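Local coordinates for protein UL37 (Suid herpesvirus 1, PDB 4K70) that is an inner tegument protein thought to help control viral trafficking, represented here by its N-terminal half, at residues 301-307 with 343-349; 310-314 with 356-360; 369-373 with 415-419. One frame throughout, in Å; residues are numbered along the deposited sequence.

Interaction 1 (301-307 with 343-349)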
ATOM      1  N   GLY A 301     -21.536  20.950   2.251  1.00 30.14           N
ATOM      2  CA  GLY A 301     -20.787  19.817   1.739  1.00 31.96           C
ATOM      3  C   GLY A 301     -20.096  18.973   2.803  1.00 26.73           C
ATOM      4  O   GLY A 301     -19.603  17.896   2.492  1.00 29.80           O
ATOM      5  N   ALA A 302     -20.080  19.437   4.051  1.00 24.67           N
ATOM      6  CA  ALA A 302     -19.358  18.733   5.109  1.00 25.44           C
ATOM      7  C   ALA A 302     -20.121  18.602   6.430  1.00 26.87           C
ATOM      8  O   ALA A 302     -19.518  18.737   7.490  1.00 26.98           O
ATOM      9  CB  ALA A 302     -18.019  19.409   5.370  1.00 22.87           C
ATOM     10  N   GLN A 303     -21.423  18.333   6.373  1.00 22.27           N
ATOM     11  CA  GLN A 303     -22.235  18.260   7.590  1.00 25.57           C
ATOM     12  C   GLN A 303     -21.838  17.074   8.462  1.00 23.42           C
ATOM     13  O   GLN A 303     -21.920  17.145   9.687  1.00 25.83           O
ATOM     14  CB  GLN A 303     -23.726  18.191   7.248  1.00 23.53           C
ATOM     15  CG  GLN A 303     -24.261  19.453   6.564  1.00 27.50           C
ATOM     16  CD  GLN A 303     -25.652  19.284   5.955  1.00 31.45           C
ATOM     17  OE1 GLN A 303     -26.156  18.173   5.816  1.00 29.22           O
ATOM     18  NE2 GLN A 303     -26.268  20.398   5.577  1.00 26.96           N
ATOM     19  N   ALA A 304     -21.394  15.991   7.822  1.00 22.34           N
ATOM     20  CA  ALA A 304     -21.054  14.766   8.525  1.00 21.57           C
ATOM     21  C   ALA A 304     -19.878  14.935   9.481  1.00 24.87           C
ATOM     22  O   ALA A 304     -19.659  14.076  10.346  1.00 22.91           O
ATOM     23  CB  ALA A 304     -20.787  13.636   7.548  1.00 19.99           C
ATOM     24  N   VAL A 305     -19.116  16.022   9.337  1.00 20.82           N
ATOM     25  CA  VAL A 305     -18.008  16.267  10.262  1.00 19.88           C
ATOM     26  C   VAL A 305     -18.541  16.543  11.677  1.00 22.75           C
ATOM     27  O   VAL A 305     -17.815  16.399  12.661  1.00 21.48           O
ATOM     28  CB  VAL A 305     -17.078  17.415   9.803  1.00 23.45           C
ATOM     29  CG1 VAL A 305     -17.629  18.756  10.240  1.00 23.52           C
ATOM     30  CG2 VAL A 305     -15.677  17.213  10.374  1.00 21.72           C
ATOM     31  N   HIS A 306     -19.810  16.948  11.768  1.00 19.95           N
ATOM     32  CA  HIS A 306     -20.514  17.005  13.049  1.00 20.66           C
ATOM     33  C   HIS A 306     -21.191  15.643  13.169  1.00 20.96           C
ATOM     34  O   HIS A 306     -22.365  15.491  12.864  1.00 21.85           O
ATOM     35  CB  HIS A 306     -21.537  18.145  13.018  1.00 19.67           C
ATOM     36  CG  HIS A 306     -22.350  18.285  14.271  1.00 25.71           C
ATOM     37  ND1 HIS A 306     -22.116  17.543  15.401  1.00 25.63           N
ATOM     38  CD2 HIS A 306     -23.401  19.096  14.558  1.00 28.35           C
ATOM     39  CE1 HIS A 306     -22.988  17.884  16.339  1.00 27.64           C
ATOM     40  NE2 HIS A 306     -23.773  18.824  15.855  1.00 28.73           N
ATOM     41  N   VAL A 307     -20.422  14.632  13.558  1.00 23.41           N
ATOM     42  CA  VAL A 307     -20.878  13.252  13.409  1.00 20.78           C
ATOM     43  C   VAL A 307     -22.023  12.910  14.376  1.00 24.69           C
ATOM     44  O   VAL A 307     -22.881  12.082  14.066  1.00 27.68           O
ATOM     45  CB  VAL A 307     -19.698  12.256  13.530  1.00 23.24           C
ATOM     46  CG1 VAL A 307     -19.263  12.099  14.989  1.00 24.02           C
ATOM     47  CG2 VAL A 307     -20.050  10.901  12.893  1.00 18.56           C
ATOM     48  N   ALA A 343     -15.888  15.721   2.901  1.00 22.05           N
ATOM     49  CA  ALA A 343     -17.274  15.752   3.374  1.00 25.17           C
ATOM     50  C   ALA A 343     -17.383  15.389   4.854  1.00 23.93           C
ATOM     51  O   ALA A 343     -18.484  15.353   5.410  1.00 25.75           O
ATOM     52  CB  ALA A 343     -18.151  14.831   2.543  1.00 23.31           C
ATOM     53  N   GLY A 344     -16.246  15.117   5.486  1.00 25.56           N
ATOM     54  CA  GLY A 344     -16.242  14.786   6.903  1.00 24.10           C
ATOM     55  C   GLY A 344     -16.385  13.304   7.199  1.00 23.31           C
ATOM     56  O   GLY A 344     -16.517  12.911   8.353  1.00 24.73           O
ATOM     57  N   PHE A 345     -16.342  12.477   6.160  1.00 21.77           N
ATOM     58  CA  PHE A 345     -16.347  11.031   6.337  1.00 20.22           C
ATOM     59  C   PHE A 345     -14.925  10.508   6.553  1.00 22.35           C
ATOM     60  O   PHE A 345     -14.366   9.801   5.724  1.00 23.02           O
ATOM     61  CB  PHE A 345     -17.003  10.345   5.148  1.00 20.90           C
ATOM     62  CG  PHE A 345     -18.523  10.402   5.178  1.00 24.23           C
ATOM     63  CD1 PHE A 345     -19.198  11.532   4.747  1.00 21.99           C
ATOM     64  CD2 PHE A 345     -19.263   9.328   5.661  1.00 20.13           C
ATOM     65  CE1 PHE A 345     -20.601  11.586   4.768  1.00 23.71           C
ATOM     66  CE2 PHE A 345     -20.653   9.370   5.695  1.00 21.74           C
ATOM     67  CZ  PHE A 345     -21.327  10.501   5.246  1.00 24.51           C
ATOM     68  N   THR A 346     -14.347  10.888   7.681  1.00 25.07           N
ATOM     69  CA  THR A 346     -13.058  10.373   8.109  1.00 23.96           C
ATOM     70  C   THR A 346     -13.230   8.906   8.507  1.00 25.55           C
ATOM     71  O   THR A 346     -14.352   8.394   8.530  1.00 23.07           O
ATOM     72  CB  THR A 346     -12.572  11.150   9.314  1.00 25.00           C
ATOM     73  OG1 THR A 346     -13.552  11.031  10.345  1.00 22.13           O
ATOM     74  CG2 THR A 346     -12.421  12.616   8.966  1.00 22.35           C
ATOM     75  N   ARG A 347     -12.126   8.231   8.811  1.00 24.86           N
ATOM     76  CA  ARG A 347     -12.163   6.813   9.173  0.59 26.33           C
ATOM     77  C   ARG A 347     -13.132   6.544  10.313  1.00 25.52           C
ATOM     78  O   ARG A 347     -13.962   5.645  10.237  1.00 22.48           O
ATOM     79  CB  ARG A 347     -10.774   6.303   9.586  0.59 26.11           C
ATOM     80  CG  ARG A 347     -10.766   4.807   9.883  0.59 28.89           C
ATOM     81  CD  ARG A 347      -9.652   4.388  10.846  0.59 30.97           C
ATOM     82  NE  ARG A 347      -9.770   4.990  12.175  0.59 33.29           N
ATOM     83  CZ  ARG A 347     -10.567   4.541  13.145  0.59 33.60           C
ATOM     84  NH1 ARG A 347     -11.351   3.486  12.943  0.59 31.77           N
ATOM     85  NH2 ARG A 347     -10.588   5.159  14.318  0.59 30.15           N
ATOM     86  N   ARG A 348     -13.002   7.323  11.378  1.00 23.78           N
ATOM     87  CA  ARG A 348     -13.836   7.131  12.561  1.00 27.92           C
ATOM     88  C   ARG A 348     -15.303   7.472  12.288  1.00 24.06           C
ATOM     89  O   ARG A 348     -16.203   6.808  12.790  1.00 23.90           O
ATOM     90  CB  ARG A 348     -13.286   7.956  13.729  1.00 29.93           C
ATOM     91  CG  ARG A 348     -14.145   7.964  14.961  1.00 34.36           C
ATOM     92  CD  ARG A 348     -14.311   6.572  15.534  1.00 39.14           C
ATOM     93  NE  ARG A 348     -14.832   6.623  16.900  1.00 47.45           N
ATOM     94  CZ  ARG A 348     -15.403   5.594  17.519  1.00 47.46           C
ATOM     95  NH1 ARG A 348     -15.530   4.430  16.890  1.00 43.91           N
ATOM     96  NH2 ARG A 348     -15.855   5.729  18.760  1.00 51.82           N
ATOM     97  N   HIS A 349     -15.553   8.496  11.484  1.00 21.53           N
ATOM     98  CA  HIS A 349     -16.947   8.894  11.202  1.00 22.06           C
ATOM     99  C   HIS A 349     -17.679   7.881  10.345  1.00 22.12           C
ATOM    100  O   HIS A 349     -18.898   7.680  10.494  1.00 24.51           O
ATOM    101  CB  HIS A 349     -17.015  10.291  10.578  1.00 19.67           C
ATOM    102  CG  HIS A 349     -16.635  11.378  11.530  1.00 21.61           C
ATOM    103  ND1 HIS A 349     -16.657  12.709  11.186  1.00 19.30           N
ATOM    104  CD2 HIS A 349     -16.225  11.326  12.820  1.00 21.97           C
ATOM    105  CE1 HIS A 349     -16.288  13.437  12.232  1.00 21.78           C
ATOM    106  NE2 HIS A 349     -16.013  12.619  13.229  1.00 20.99           N
TER
HETATM  107  O   HOH W   1     -21.131  15.488   4.818  1.00 22.21           O
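A Schellman motif at Gly344, ending helix 333-342, packs against the short 3-10 turn 303-305 just ahead of helix 307-311. Gly344 has positive phi (90°), which favours glycine, and its CA lies 4.0 Å from Val305 N with no side chain in between. Beside it, a water accepts from Ala304 N and donates to Ala343 O, joining backbones that also meet in CA-H...O contacts, among them Ala343 CA to Gly301 O at 3.3 Å. The small Ala304 side chain points to segment 343-349, its CB 3.5 Å from Phe345 CE1 and 3.6 Å from Ala343 O.

Past the motif, Thr346 caps helix 347-358, its OG1 accepting a weak bond from His349 N. The His349 ring turns back to the Schellman glycine: CG stands anti to its own carbonyl carbon (chi1 -69°), and ND1 donates to Gly344 O at 2.8 Å, almost in line with the Gly344 carbonyl bond but tilted from the ring plane. This bond helps fix the ring's rotation. Thr346 OG1 lies over one face, toward the rim, while the opposite face receives branched Val307 in a CH-pi contact, its CB 3.6 Å from the centroid of the His349 ring and 6° off the normal.

Interaction 2 (310-314 with 356-360)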
ATOM      1  N   ALA A 310     -25.141  13.923  12.570  1.00 24.87           N
ATOM      2  CA  ALA A 310     -25.372  13.059  11.425  1.00 26.46           C
ATOM      3  C   ALA A 310     -25.870  11.695  11.881  1.00 24.58           C
ATOM      4  O   ALA A 310     -26.654  11.054  11.184  1.00 28.11           O
ATOM      5  CB  ALA A 310     -24.096  12.927  10.594  1.00 23.10           C
ATOM      6  N   ALA A 311     -25.436  11.275  13.065  1.00 20.74           N
ATOM      7  CA  ALA A 311     -25.861   9.997  13.635  1.00 24.18           C
ATOM      8  C   ALA A 311     -27.217  10.055  14.383  1.00 26.65           C
ATOM      9  O   ALA A 311     -27.796   9.027  14.686  1.00 27.31           O
ATOM     10  CB  ALA A 311     -24.766   9.428  14.557  1.00 23.38           C
ATOM     11  N   ASP A 312     -27.720  11.249  14.668  1.00 24.42           N
ATOM     12  CA  ASP A 312     -28.962  11.380  15.416  1.00 26.41           C
ATOM     13  C   ASP A 312     -30.158  11.325  14.465  1.00 26.36           C
ATOM     14  O   ASP A 312     -30.839  12.323  14.250  1.00 25.78           O
ATOM     15  CB  ASP A 312     -28.975  12.692  16.189  1.00 29.98           C
ATOM     16  CG  ASP A 312     -30.003  12.691  17.317  1.00 35.98           C
ATOM     17  OD1 ASP A 312     -30.769  11.711  17.428  1.00 38.45           O
ATOM     18  OD2 ASP A 312     -30.055  13.673  18.080  1.00 36.52           O
ATOM     19  N   LEU A 313     -30.413  10.142  13.919  1.00 24.55           N
ATOM     20  CA  LEU A 313     -31.279   9.993  12.759  1.00 26.65           C
ATOM     21  C   LEU A 313     -32.752  10.246  13.068  1.00 29.62           C
ATOM     22  O   LEU A 313     -33.559  10.510  12.161  1.00 24.81           O
ATOM     23  CB  LEU A 313     -31.090   8.605  12.152  1.00 28.44           C
ATOM     24  CG  LEU A 313     -29.687   8.356  11.578  1.00 32.26           C
ATOM     25  CD1 LEU A 313     -29.546   6.919  11.125  1.00 31.23           C
ATOM     26  CD2 LEU A 313     -29.425   9.299  10.427  1.00 27.14           C
ATOM     27  N   ASP A 314     -33.110  10.165  14.344  1.00 25.56           N
ATOM     28  CA  ASP A 314     -34.494  10.419  14.725  1.00 28.37           C
ATOM     29  C   ASP A 314     -34.830  11.891  14.611  1.00 27.22           C
ATOM     30  O   ASP A 314     -35.983  12.254  14.435  1.00 27.39           O
ATOM     31  CB  ASP A 314     -34.764   9.923  16.150  1.00 29.25           C
ATOM     32  CG  ASP A 314     -34.811   8.418  16.231  1.00 34.32           C
ATOM     33  OD1 ASP A 314     -35.309   7.799  15.267  1.00 34.06           O
ATOM     34  OD2 ASP A 314     -34.346   7.852  17.246  1.00 34.40           O
ATOM     35  N   ALA A 356     -24.730   3.499  12.894  1.00 23.40           N
ATOM     36  CA  ALA A 356     -25.969   4.225  13.144  1.00 23.82           C
ATOM     37  C   ALA A 356     -27.035   3.954  12.084  1.00 26.89           C
ATOM     38  O   ALA A 356     -28.212   3.776  12.399  1.00 21.97           O
ATOM     39  CB  ALA A 356     -25.692   5.711  13.231  1.00 24.37           C
ATOM     40  N   VAL A 357     -26.636   3.948  10.815  1.00 21.75           N
ATOM     41  CA  VAL A 357     -27.598   3.736   9.748  1.00 20.59           C
ATOM     42  C   VAL A 357     -28.005   2.272   9.653  1.00 22.34           C
ATOM     43  O   VAL A 357     -29.187   1.969   9.523  1.00 21.51           O
ATOM     44  CB  VAL A 357     -27.041   4.197   8.373  1.00 21.94           C
ATOM     45  CG1 VAL A 357     -27.942   3.705   7.261  1.00 20.62           C
ATOM     46  CG2 VAL A 357     -26.914   5.705   8.338  1.00 21.10           C
ATOM     47  N   LEU A 358     -27.033   1.358   9.711  1.00 21.09           N
ATOM     48  CA  LEU A 358     -27.361  -0.058   9.542  1.00 22.85           C
ATOM     49  C   LEU A 358     -28.218  -0.577  10.708  1.00 27.51           C
ATOM     50  O   LEU A 358     -28.969  -1.542  10.563  1.00 29.89           O
ATOM     51  CB  LEU A 358     -26.104  -0.916   9.372  1.00 24.22           C
ATOM     52  CG  LEU A 358     -25.385  -0.752   8.028  1.00 28.97           C
ATOM     53  CD1 LEU A 358     -24.185  -1.710   7.917  1.00 27.49           C
ATOM     54  CD2 LEU A 358     -26.357  -0.947   6.888  1.00 22.74           C
ATOM     55  N   ASP A 359     -28.111   0.075  11.858  1.00 26.90           N
ATOM     56  CA  ASP A 359     -28.944  -0.304  12.991  1.00 31.94           C
ATOM     57  C   ASP A 359     -30.424  -0.007  12.719  1.00 31.29           C
ATOM     58  O   ASP A 359     -31.282  -0.399  13.493  1.00 34.47           O
ATOM     59  CB  ASP A 359     -28.481   0.380  14.284  1.00 30.52           C
ATOM     60  CG  ASP A 359     -27.324  -0.363  14.968  1.00 44.29           C
ATOM     61  OD1 ASP A 359     -27.069  -1.548  14.630  1.00 44.50           O
ATOM     62  OD2 ASP A 359     -26.673   0.240  15.857  1.00 40.14           O
ATOM     63  N   ARG A 360     -30.726   0.677  11.618  1.00 30.48           N
ATOM     64  CA  ARG A 360     -32.115   1.003  11.299  1.00 27.02           C
ATOM     65  C   ARG A 360     -32.662   0.198  10.146  1.00 28.65           C
ATOM     66  O   ARG A 360     -33.858   0.256   9.860  1.00 28.50           O
ATOM     67  CB  ARG A 360     -32.276   2.489  11.017  1.00 28.74           C
ATOM     68  CG  ARG A 360     -32.052   3.302  12.242  1.00 36.57           C
ATOM     69  CD  ARG A 360     -32.179   4.781  11.996  1.00 39.07           C
ATOM     70  NE  ARG A 360     -31.909   5.476  13.250  1.00 43.99           N
ATOM     71  CZ  ARG A 360     -32.844   6.038  14.006  1.00 42.30           C
ATOM     72  NH1 ARG A 360     -34.113   6.022  13.606  1.00 38.77           N
ATOM     73  NH2 ARG A 360     -32.502   6.632  15.147  1.00 43.08           N
TER
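Asp314 OD1 takes the shortest polar bond here, 2.7 Å from Arg360 NH1, and Arg360 NH2 reaches the second oxygen, OD2 of Asp314, at 3.0 Å. The result is a two-nitrogen, end-on salt bridge, one oxygen to each nitrogen. It is not a coplanar pair: the carboxylate and guanidinium planes are 73° apart. Both oxygens lie near the guanidinium plane, at the edge where the N-H groups point, yet the nitrogens meet the carboxylate from above its own plane. The bond to OD2 is the straighter, with an N-H...O angle of 167°.

The arginine gets there by its length. It follows the end of helix 347-358, and its chain runs extended from CG to NE, spanning the gap to the loop after helix 307-311. On the way the Leu313 and Arg360 side chains run alongside each other head to tail. Leu313 CB lies over one face of the Arg360 guanidinium, 3.4 Å from NE, and Leu313 CD1 packs against Arg360 CD at 3.5 Å. Leucine suits this place because its branched end also reaches the helix, where CD1 is 4.0 Å from Val357 CG2. Nearby, Ala311 CB and Ala356 CB meet at 4.1 Å, two small side chains where the helices come near each other.

Asp312, whose carboxylate is held by Thr290 and His315, and Asp314 both bind calcium in a structure of this protein, although that ion is absent from this chain. With no calcium at Asp314, Arg360 probably offsets the negative charge of this carboxylate. The pairing probably favours the ionised form, and the arginine might have to yield or shift if a cation were to take the same oxygens.

Interaction 3 (369-373 with 415-419)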
ATOM      1  N   ARG A 369     -30.036   6.102   3.211  1.00 24.01           N
ATOM      2  CA  ARG A 369     -29.271   5.235   2.319  1.00 26.51           C
ATOM      3  C   ARG A 369     -28.001   5.914   1.826  1.00 22.35           C
ATOM      4  O   ARG A 369     -26.951   5.284   1.768  1.00 23.92           O
ATOM      5  CB  ARG A 369     -30.119   4.827   1.119  1.00 23.82           C
ATOM      6  CG  ARG A 369     -31.127   3.731   1.425  1.00 27.10           C
ATOM      7  CD  ARG A 369     -32.049   3.487   0.228  1.00 30.46           C
ATOM      8  NE  ARG A 369     -32.855   2.294   0.447  1.00 36.40           N
ATOM      9  CZ  ARG A 369     -34.141   2.303   0.768  1.00 39.12           C
ATOM     10  NH1 ARG A 369     -34.803   3.452   0.845  1.00 43.08           N
ATOM     11  NH2 ARG A 369     -34.776   1.154   0.958  1.00 47.58           N
ATOM     12  N   ALA A 370     -28.100   7.196   1.480  1.00 22.68           N
ATOM     13  CA  ALA A 370     -26.936   7.953   1.003  1.00 23.47           C
ATOM     14  C   ALA A 370     -25.848   8.047   2.082  1.00 21.48           C
ATOM     15  O   ALA A 370     -24.650   7.949   1.787  1.00 22.93           O
ATOM     16  CB  ALA A 370     -27.351   9.333   0.580  1.00 18.21           C
ATOM     17  N   VAL A 371     -26.265   8.285   3.322  1.00 20.43           N
ATOM     18  CA  VAL A 371     -25.313   8.317   4.447  1.00 22.50           C
ATOM     19  C   VAL A 371     -24.718   6.934   4.684  1.00 21.35           C
ATOM     20  O   VAL A 371     -23.508   6.781   4.881  1.00 19.95           O
ATOM     21  CB  VAL A 371     -25.980   8.773   5.754  1.00 24.54           C
ATOM     22  CG1 VAL A 371     -24.965   8.740   6.896  1.00 17.36           C
ATOM     23  CG2 VAL A 371     -26.594  10.174   5.607  1.00 22.03           C
ATOM     24  N   GLY A 372     -25.573   5.915   4.669  1.00 21.05           N
ATOM     25  CA  GLY A 372     -25.103   4.564   4.929  1.00 19.47           C
ATOM     26  C   GLY A 372     -24.174   4.048   3.847  1.00 19.18           C
ATOM     27  O   GLY A 372     -23.133   3.455   4.136  1.00 19.87           O
ATOM     28  N   CYS A 373     -24.578   4.224   2.593  1.00 18.87           N
ATOM     29  CA  CYS A 373     -23.722   3.869   1.468  1.00 20.61           C
ATOM     30  C   CYS A 373     -22.359   4.544   1.559  1.00 21.40           C
ATOM     31  O   CYS A 373     -21.329   3.897   1.408  1.00 20.79           O
ATOM     32  CB  CYS A 373     -24.403   4.253   0.147  1.00 19.33           C
ATOM     33  SG  CYS A 373     -25.691   3.053  -0.318  1.00 22.49           S
ATOM     34  N   ALA A 415     -31.404  -3.161   1.366  1.00 25.58           N
ATOM     35  CA  ALA A 415     -31.910  -2.081   2.211  1.00 23.72           C
ATOM     36  C   ALA A 415     -31.206  -0.760   1.945  1.00 27.69           C
ATOM     37  O   ALA A 415     -31.793   0.311   2.092  1.00 29.45           O
ATOM     38  CB  ALA A 415     -31.794  -2.455   3.692  1.00 25.58           C
ATOM     39  N   LEU A 416     -29.940  -0.846   1.557  1.00 24.75           N
ATOM     40  CA  LEU A 416     -29.144   0.323   1.214  1.00 26.94           C
ATOM     41  C   LEU A 416     -29.465   0.844  -0.204  1.00 26.83           C
ATOM     42  O   LEU A 416     -28.952   1.885  -0.625  1.00 26.31           O
ATOM     43  CB  LEU A 416     -27.654  -0.025   1.336  1.00 24.21           C
ATOM     44  CG  LEU A 416     -27.119  -0.144   2.762  1.00 24.51           C
ATOM     45  CD1 LEU A 416     -25.657  -0.550   2.747  1.00 24.26           C
ATOM     46  CD2 LEU A 416     -27.290   1.180   3.504  1.00 24.57           C
ATOM     47  N   GLY A 417     -30.326   0.131  -0.928  1.00 28.26           N
ATOM     48  CA  GLY A 417     -30.731   0.558  -2.265  1.00 30.34           C
ATOM     49  C   GLY A 417     -29.731   0.221  -3.359  1.00 30.28           C
ATOM     50  O   GLY A 417     -29.750   0.811  -4.443  1.00 31.17           O
ATOM     51  N   LEU A 418     -28.843  -0.732  -3.070  1.00 30.37           N
ATOM     52  CA  LEU A 418     -27.815  -1.168  -4.013  1.00 25.88           C
ATOM     53  C   LEU A 418     -28.209  -2.499  -4.628  1.00 31.39           C
ATOM     54  O   LEU A 418     -28.917  -3.285  -4.008  1.00 26.29           O
ATOM     55  CB  LEU A 418     -26.488  -1.377  -3.283  1.00 24.29           C
ATOM     56  CG  LEU A 418     -25.870  -0.156  -2.614  1.00 25.14           C
ATOM     57  CD1 LEU A 418     -24.762  -0.612  -1.697  1.00 25.53           C
ATOM     58  CD2 LEU A 418     -25.337   0.817  -3.669  1.00 27.84           C
ATOM     59  N   PRO A 419     -27.725  -2.779  -5.843  1.00 29.62           N
ATOM     60  CA  PRO A 419     -27.962  -4.129  -6.362  1.00 27.98           C
ATOM     61  C   PRO A 419     -27.053  -5.159  -5.691  1.00 31.29           C
ATOM     62  O   PRO A 419     -26.165  -4.810  -4.899  1.00 27.26           O
ATOM     63  CB  PRO A 419     -27.620  -3.997  -7.858  1.00 30.07           C
ATOM     64  CG  PRO A 419     -26.666  -2.861  -7.921  1.00 30.23           C
ATOM     65  CD  PRO A 419     -27.065  -1.899  -6.827  1.00 29.82           C
TER
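The irregular segment 415-419 runs beside the helical turn 369-373, the two backbones closest at Arg369 and Leu416 with CA atoms 5.0 Å apart, and it bends at Gly417, whose positive phi (80°) favours glycine.

Arg369 lies alongside this bend. Its first torsion puts CG anti to the carbonyl carbon (chi1 -78°) and so sets CG 3.5 Å from Leu416 O; the chain, extended from CG to NE, then brings NE to Ala415 O at 2.8 Å. That bond is weak, for the N-H...O angle is only 120°. The edge of the guanidinium faces the peptide between Leu416 and Gly417, with Leu416 C near its plane and Gly417 N 3.6 Å from Arg369 NE. A long methylene chain ending in a donor thus suits a position that must both pack along the backbone and approach a carbonyl oxygen.

One turn on, Cys373 offers a compact, polarisable sulfur to the leucines. SG abuts both, 4.0 Å from Leu416 CB and 3.9 Å from Leu418 CG, and comes closer still to Leu416 O, at 3.5 Å. Gly372 permits Leu416 CD2 to come up to the helix backbone, 4.2 Å from Gly372 C.

The contact joins the loop before helix 422-431 to helix 366-385, with Trp324 of helix 321-329 touching both Cys373 and Leu418, and Leu358 of helix 347-358 against Leu416.

The three contacts lie on one side of the chain's centre and touch pairwise, tied by helices 347-358 and 366-385, which follow each other in the chain. Interactions 1 and 2 use the start and end of helix 347-358; their centres are about 14 Å apart, and Ala304 CA meets Ala310 CB at 4.1 Å. The centre of interaction 3 is about 13 Å from that of interaction 2, where Val357 CG1 packs on Gly372 CA at 3.8 Å, and about 17 Å from that of interaction 1, bridged by Phe345 CE2 and Val371 O at 3.9 Å. Calcium ligands known from this protein, their ions not bound to this chain here, are scattered around: interaction 2 holds three, and Asp351 lies about 7 Å from His349, side chain to side chain.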